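PDB 3OZY: putative mandelate racemase from Bordetella bronchiseptica, which is of unknown function but, as a magnesium-binding member of the enolase superfamily, probably abstracts a proton beside the carboxylate of an acid-sugar substrate. Local coordinates for residues Phe226-Ser231 and Thr252-Tyr257; Ala169-Val174 and Glu197-Ala202. One frame throughout, in Å; residues are numbered along the deposited sequence.

From the N terminus, interaction 2 comes first: 169-174 and 197-202 close a 22-residue loop that holds helix 178-192. Interaction 1 then joins 226-231 to 252-257 across 20 residues that include helix 235-242. The two loops follow one another in series, neither nested nor crossed, and their centres lie about 13 Å apart. They meet because strands 197-201 and 225-227 are neighbours in the barrel sheet. Glu227 N lies 2.8 Å from Val200 O, a probable hydrogen bond, and Glu227 OE1 forms a salt bridge with Lys171 NZ at 2.7 Å. Both contacts converge on one magnesium ion, and three of its water ligands belong to both.

Interaction 1: residues Phe226-Ser231 and Thr252-Tyr257; sequences FEEPLS and TGENLY. With MG (magnesium ion), chain C.
Glu227 and Glu254 meet at the magnesium site of an enolase-superfamily beta/alpha barrel, where strands 225-227 and 249-252 run out into loops at their C-terminal ends. Glu227 OE2 and Glu254 OE2 each bind the metal at 2.2 Å. The two oxygens are 3.1 Å from each other, Glu227 OE2 to Glu254 OE2, a proximity explained by the shared cation; Asp201 supplies the third carboxylate. Glu254 stands in a type I turn from Gly253 to Leu256, its CG between the backbone N and the carbonyl carbon (chi1 77°), with the extended chain beyond bringing OE2 to the metal. Glu227 OE1 is turned instead to Lys171 and Gln275.

Behind these ligands lies a second shell built on Glu228, whose left-handed backbone conformation turns the chain away from the strand. Its carboxylate stacks on that of Glu254, the planes 24° apart and Glu228 OE1 4.2 Å from Glu254 OE1, so the like charges may repel. Water 2, a metal ligand, donates to Glu228 OE1, which therefore helps to position a first-shell water. Asn255 ND2 donates to the syn lone pair of Glu228 OE2 at 2.9 Å, with an N-H...O angle of 151° and the acceptor somewhat out of the amide plane. The same OE2 accepts from water 1 at 2.6 Å; that water also takes the Asn255 N-H and hydrogen-bonds Thr252 OG1. Water 3 donates to Leu230 O, in the loop after strand 225-227, and hydrogen-bonds Thr252 OG1, at the end of strand 249-252, at 2.8 Å.

Interaction 2: residues Ala169-Val174 and Glu197-Ala202; sequences AAKLKV and EILVDA. With MG (magnesium ion), chain C; ACY (acetic acid), chain I.
Asp201, Val174 and Leu199 bury the most surface where strands 169-173 and 197-201 run side by side, parallel in register with their directions 28° apart. Asp201 leaves the sheet on the face of Lys171 and Lys173, and CG anti to the backbone N (chi1 -179°) aims the carboxylate at the magnesium ion, bound by OD2 at 2.3 Å. Lys173 runs alongside in the same direction, and its NZ forms a salt bridge with Asp201 OD2 at 2.9 Å, approaching from above the carboxylate plane (67° out of it). One oxygen thus serves metal and ammonium together, while OD1 accepts from metal-bound water 2 and from Asn203 N. Lys173 NZ also donates to the O of a bound acetic acid molecule, likely a crystallisation additive, at 2.8 Å.

Leu199 is gripped through its backbone: its N donates to Ala170 O at 2.9 Å, and its O accepts from Leu172 N at 2.8 Å. Its CB packs 3.8 Å from Lys171 CG, whose chain crosses it at about a right angle and continues along Asp201 CB. Lys171 NZ ends at Glu227 and Glu329, and donates to metal-bound water 5. Beyond the strand end, Val174 N bonds to Asp201 O, continuing the ladder into the loop. On the other side of the sheet Val174 CG2 presses on Val200 CG1 at 3.3 Å, closer than two methyl groups normally approach, and helix 178-192 packs over Leu172 and Val200 through Leu185. Such a parallel beta-alpha-beta unit, with a Lys-X-Lys pair on its first strand and a metal-binding Asp ending the next, is characteristic of mandelate racemase and muconate lactonizing enzyme barrels.

Interaction 1: residues Phe226-Ser231 and Thr252-Tyr257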
loop_
_atom_site.group_PDB
_atom_site.type_symbol
_atom_site.label_atom_id
_atom_site.label_comp_id
_atom_site.label_asym_id
_atom_site.label_seq_id
_atom_site.Cartn_x
_atom_site.Cartn_y
_atom_site.Cartn_z
ATOM N N PHE A 226 -10.275 -20.821 -7.918
ATOM C CA PHE A 226 -10.748 -19.602 -8.580
ATOM C C PHE A 226 -9.929 -18.484 -7.933
ATOM O O PHE A 226 -10.178 -18.105 -6.778
ATOM C CB PHE A 226 -12.237 -19.430 -8.241
ATOM C CG PHE A 226 -12.982 -18.406 -9.067
ATOM C CD1 PHE A 226 -12.395 -17.729 -10.116
ATOM C CD2 PHE A 226 -14.323 -18.172 -8.787
ATOM C CE1 PHE A 226 -13.143 -16.827 -10.876
ATOM C CE2 PHE A 226 -15.068 -17.284 -9.526
ATOM C CZ PHE A 226 -14.483 -16.600 -10.571
ATOM N N GLU A 227 -8.937 -17.976 -8.661
ATOM C CA GLU A 227 -7.959 -17.022 -8.139
ATOM C C GLU A 227 -8.324 -15.585 -8.515
ATOM O O GLU A 227 -8.764 -15.325 -9.640
ATOM C CB GLU A 227 -6.578 -17.392 -8.679
ATOM C CG GLU A 227 -5.506 -16.356 -8.454
ATOM C CD GLU A 227 -4.134 -16.874 -8.808
ATOM O OE1 GLU A 227 -3.993 -18.091 -9.058
ATOM O OE2 GLU A 227 -3.183 -16.065 -8.829
ATOM N N GLU A 228 -8.133 -14.662 -7.566
ATOM C CA GLU A 228 -8.535 -13.259 -7.725
ATOM C C GLU A 228 -9.859 -13.127 -8.478
ATOM O O GLU A 228 -9.962 -12.422 -9.483
ATOM C CB GLU A 228 -7.432 -12.415 -8.380
ATOM C CG GLU A 228 -6.223 -12.188 -7.473
ATOM C CD GLU A 228 -5.396 -11.001 -7.921
ATOM O OE1 GLU A 228 -5.321 -10.756 -9.149
ATOM O OE2 GLU A 228 -4.831 -10.297 -7.058
ATOM N N PRO A 229 -10.906 -13.791 -7.979
ATOM C CA PRO A 229 -12.187 -13.695 -8.688
ATOM C C PRO A 229 -12.739 -12.271 -8.674
ATOM O O PRO A 229 -13.424 -11.872 -9.623
ATOM C CB PRO A 229 -13.098 -14.616 -7.874
ATOM C CG PRO A 229 -12.493 -14.610 -6.480
ATOM C CD PRO A 229 -11.006 -14.589 -6.744
ATOM N N LEU A 230 -12.432 -11.518 -7.614
ATOM C CA LEU A 230 -12.959 -10.171 -7.397
ATOM C C LEU A 230 -11.825 -9.232 -7.042
ATOM O O LEU A 230 -10.707 -9.662 -6.761
ATOM C CB LEU A 230 -13.941 -10.167 -6.217
ATOM C CG LEU A 230 -15.090 -11.174 -6.285
ATOM C CD1 LEU A 230 -15.794 -11.261 -4.939
ATOM C CD2 LEU A 230 -16.082 -10.798 -7.377
ATOM N N SER A 231 -12.128 -7.942 -7.023
ATOM C CA SER A 231 -11.246 -6.970 -6.400
ATOM C C SER A 231 -10.755 -7.489 -5.056
ATOM O O SER A 231 -11.554 -7.965 -4.235
ATOM C CB SER A 231 -12.019 -5.677 -6.157
ATOM O OG SER A 231 -11.274 -4.819 -5.302
ATOM N N THR A 252 -6.650 -16.129 -3.309
ATOM C CA THR A 252 -6.169 -14.787 -3.595
ATOM C C THR A 252 -4.915 -14.534 -2.775
ATOM O O THR A 252 -4.655 -15.217 -1.782
ATOM C CB THR A 252 -7.252 -13.704 -3.337
ATOM O OG1 THR A 252 -6.773 -12.443 -3.814
ATOM C CG2 THR A 252 -7.625 -13.608 -1.839
ATOM N N GLY A 253 -4.098 -13.584 -3.215
ATOM C CA GLY A 253 -2.991 -13.165 -2.379
ATOM C C GLY A 253 -1.828 -12.452 -3.029
ATOM O O GLY A 253 -1.044 -11.824 -2.316
ATOM N N GLU A 254 -1.688 -12.519 -4.349
ATOM C CA GLU A 254 -0.550 -11.837 -4.964
ATOM C C GLU A 254 -0.602 -10.326 -4.751
ATOM O O GLU A 254 0.432 -9.662 -4.774
ATOM C CB GLU A 254 -0.418 -12.166 -6.442
ATOM C CG GLU A 254 -1.387 -11.441 -7.328
ATOM C CD GLU A 254 -1.464 -12.082 -8.685
ATOM O OE1 GLU A 254 -1.242 -11.386 -9.690
ATOM O OE2 GLU A 254 -1.736 -13.291 -8.731
ATOM N N ASN A 255 -1.798 -9.784 -4.529
ATOM C CA ASN A 255 -1.947 -8.344 -4.375
ATOM C C ASN A 255 -2.390 -7.914 -2.978
ATOM O O ASN A 255 -2.779 -6.768 -2.767
ATOM C CB ASN A 255 -2.848 -7.787 -5.483
ATOM C CG ASN A 255 -2.152 -7.804 -6.827
ATOM O OD1 ASN A 255 -1.038 -7.289 -6.960
ATOM N ND2 ASN A 255 -2.780 -8.421 -7.818
ATOM N N LEU A 256 -2.291 -8.847 -2.033
ATOM C CA LEU A 256 -2.520 -8.588 -0.611
ATOM C C LEU A 256 -1.183 -8.648 0.100
ATOM O O LEU A 256 -0.315 -9.436 -0.262
ATOM C CB LEU A 256 -3.461 -9.640 -0.026
ATOM C CG LEU A 256 -4.874 -9.631 -0.587
ATOM C CD1 LEU A 256 -5.604 -10.870 -0.095
ATOM C CD2 LEU A 256 -5.599 -8.367 -0.160
ATOM N N TYR A 257 -1.014 -7.807 1.114
ATOM C CA TYR A 257 0.290 -7.600 1.732
ATOM C C TYR A 257 0.280 -7.837 3.235
ATOM O O TYR A 257 -0.596 -7.333 3.945
ATOM C CB TYR A 257 0.773 -6.174 1.445
ATOM C CG TYR A 257 1.040 -5.940 -0.023
ATOM C CD1 TYR A 257 2.306 -6.161 -0.561
ATOM C CD2 TYR A 257 0.029 -5.504 -0.883
ATOM C CE1 TYR A 257 2.555 -5.964 -1.905
ATOM C CE2 TYR A 257 0.272 -5.310 -2.239
ATOM C CZ TYR A 257 1.541 -5.537 -2.739
ATOM O OH TYR A 257 1.826 -5.355 -4.080
HETATM MG MG MG C . -2.672 -14.450 -10.302
HETATM O O HOH W 1 -4.402 -11.005 -4.546
HETATM O O HOH W 2 -4.371 -13.016 -10.230
HETATM O O HOH W 3 -9.035 -11.418 -5.096
HETATM O O HOH W 4 -1.914 -12.782 -11.809
HETATM O O HOH W 5 -0.735 -15.621 -10.999
#

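Interaction 2: residues Ala169-Val174 and Glu197-Ala202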
loop_
_atom_site.group_PDB
_atom_site.type_symbol
_atom_site.label_atom_id
_atom_site.label_comp_id
_atom_site.label_asym_id
_atom_site.label_seq_id
_atom_site.Cartn_x
_atom_site.Cartn_y
_atom_site.Cartn_z
ATOM N N ALA A 169 -0.993 -30.051 -13.915
ATOM C CA ALA A 169 -1.884 -28.962 -13.533
ATOM C C ALA A 169 -1.507 -27.726 -14.338
ATOM O O ALA A 169 -0.345 -27.552 -14.714
ATOM C CB ALA A 169 -1.746 -28.669 -12.035
ATOM N N ALA A 170 -2.481 -26.860 -14.601
ATOM C CA ALA A 170 -2.221 -25.623 -15.326
ATOM C C ALA A 170 -3.323 -24.626 -15.012
ATOM O O ALA A 170 -4.392 -25.005 -14.531
ATOM C CB ALA A 170 -2.152 -25.881 -16.830
ATOM N N LYS A 171 -3.054 -23.360 -15.299
ATOM C CA LYS A 171 -3.969 -22.271 -14.976
ATOM C C LYS A 171 -4.414 -21.516 -16.226
ATOM O O LYS A 171 -3.622 -21.290 -17.147
ATOM C CB LYS A 171 -3.296 -21.318 -13.977
ATOM C CG LYS A 171 -4.210 -20.228 -13.389
ATOM C CD LYS A 171 -3.671 -19.674 -12.074
ATOM C CE LYS A 171 -2.608 -18.619 -12.294
ATOM N NZ LYS A 171 -2.044 -18.179 -10.976
ATOM N N LEU A 172 -5.686 -21.128 -16.240
ATOM C CA LEU A 172 -6.300 -20.344 -17.306
ATOM C C LEU A 172 -6.673 -18.951 -16.818
ATOM O O LEU A 172 -7.316 -18.804 -15.771
ATOM C CB LEU A 172 -7.579 -21.035 -17.787
ATOM C CG LEU A 172 -8.402 -20.268 -18.828
ATOM C CD1 LEU A 172 -7.667 -20.250 -20.177
ATOM C CD2 LEU A 172 -9.796 -20.884 -18.978
ATOM N N LYS A 173 -6.278 -17.928 -17.565
ATOM C CA LYS A 173 -6.726 -16.569 -17.290
ATOM C C LYS A 173 -8.119 -16.332 -17.857
ATOM O O LYS A 173 -8.407 -16.704 -19.001
ATOM C CB LYS A 173 -5.751 -15.572 -17.909
ATOM C CG LYS A 173 -4.336 -15.676 -17.384
ATOM C CD LYS A 173 -4.274 -15.220 -15.928
ATOM C CE LYS A 173 -2.843 -15.080 -15.459
ATOM N NZ LYS A 173 -2.765 -14.371 -14.146
ATOM N N VAL A 174 -8.970 -15.684 -17.070
ATOM C CA VAL A 174 -10.346 -15.407 -17.459
ATOM C C VAL A 174 -10.723 -13.989 -17.041
ATOM O O VAL A 174 -9.926 -13.264 -16.435
ATOM C CB VAL A 174 -11.319 -16.397 -16.784
ATOM C CG1 VAL A 174 -10.963 -17.846 -17.142
ATOM C CG2 VAL A 174 -11.329 -16.199 -15.258
ATOM N N GLU A 197 -5.310 -31.094 -13.065
ATOM C CA GLU A 197 -5.977 -30.010 -12.344
ATOM C C GLU A 197 -6.019 -28.758 -13.198
ATOM O O GLU A 197 -5.021 -28.392 -13.823
ATOM C CB GLU A 197 -5.294 -29.702 -11.012
ATOM C CG GLU A 197 -5.249 -30.878 -10.027
ATOM C CD GLU A 197 -6.608 -31.272 -9.458
ATOM O OE1 GLU A 197 -7.613 -30.546 -9.648
ATOM O OE2 GLU A 197 -6.663 -32.317 -8.773
ATOM N N ILE A 198 -7.180 -28.114 -13.242
ATOM C CA ILE A 198 -7.334 -26.874 -13.981
ATOM C C ILE A 198 -7.682 -25.766 -13.003
ATOM O O ILE A 198 -8.690 -25.845 -12.285
ATOM C CB ILE A 198 -8.419 -26.993 -15.083
ATOM C CG1 ILE A 198 -8.044 -28.082 -16.098
ATOM C CG2 ILE A 198 -8.608 -25.663 -15.793
ATOM C CD1 ILE A 198 -9.143 -28.392 -17.105
ATOM N N LEU A 199 -6.826 -24.752 -12.973
ATOM C CA LEU A 199 -6.972 -23.585 -12.108
ATOM C C LEU A 199 -7.436 -22.418 -12.969
ATOM O O LEU A 199 -7.135 -22.381 -14.159
ATOM C CB LEU A 199 -5.616 -23.231 -11.498
ATOM C CG LEU A 199 -5.003 -24.177 -10.459
ATOM C CD1 LEU A 199 -4.912 -25.632 -10.910
ATOM C CD2 LEU A 199 -3.628 -23.643 -10.092
ATOM N N VAL A 200 -8.159 -21.470 -12.381
ATOM C CA VAL A 200 -8.658 -20.309 -13.111
ATOM C C VAL A 200 -8.276 -19.038 -12.349
ATOM O O VAL A 200 -8.253 -19.047 -11.107
ATOM C CB VAL A 200 -10.191 -20.411 -13.275
ATOM C CG1 VAL A 200 -10.790 -19.101 -13.728
ATOM C CG2 VAL A 200 -10.548 -21.541 -14.249
ATOM N N ASP A 201 -7.962 -17.964 -13.075
ATOM C CA ASP A 201 -7.483 -16.723 -12.473
ATOM C C ASP A 201 -8.094 -15.544 -13.218
ATOM O O ASP A 201 -7.832 -15.364 -14.417
ATOM C CB ASP A 201 -5.952 -16.702 -12.563
ATOM C CG ASP A 201 -5.325 -15.472 -11.947
ATOM O OD1 ASP A 201 -6.036 -14.509 -11.593
ATOM O OD2 ASP A 201 -4.074 -15.468 -11.852
ATOM N N ALA A 202 -8.923 -14.763 -12.517
ATOM C CA ALA A 202 -9.638 -13.645 -13.127
ATOM C C ALA A 202 -8.934 -12.298 -12.958
ATOM O O ALA A 202 -9.425 -11.300 -13.462
ATOM C CB ALA A 202 -11.067 -13.557 -12.583
HETATM MG MG MG C . -2.672 -14.450 -10.302
HETATM C C ACY I . -0.450 -11.737 -14.890
HETATM O O ACY I . -1.676 -11.947 -14.899
HETATM O OXT ACY I . 0.368 -12.408 -15.555
HETATM C CH3 ACY I . 0.093 -10.613 -14.057
HETATM O O HOH W 5 -0.735 -15.621 -10.999
HETATM O O HOH W 2 -4.371 -13.016 -10.230
HETATM O O HOH W 4 -1.914 -12.782 -11.809
#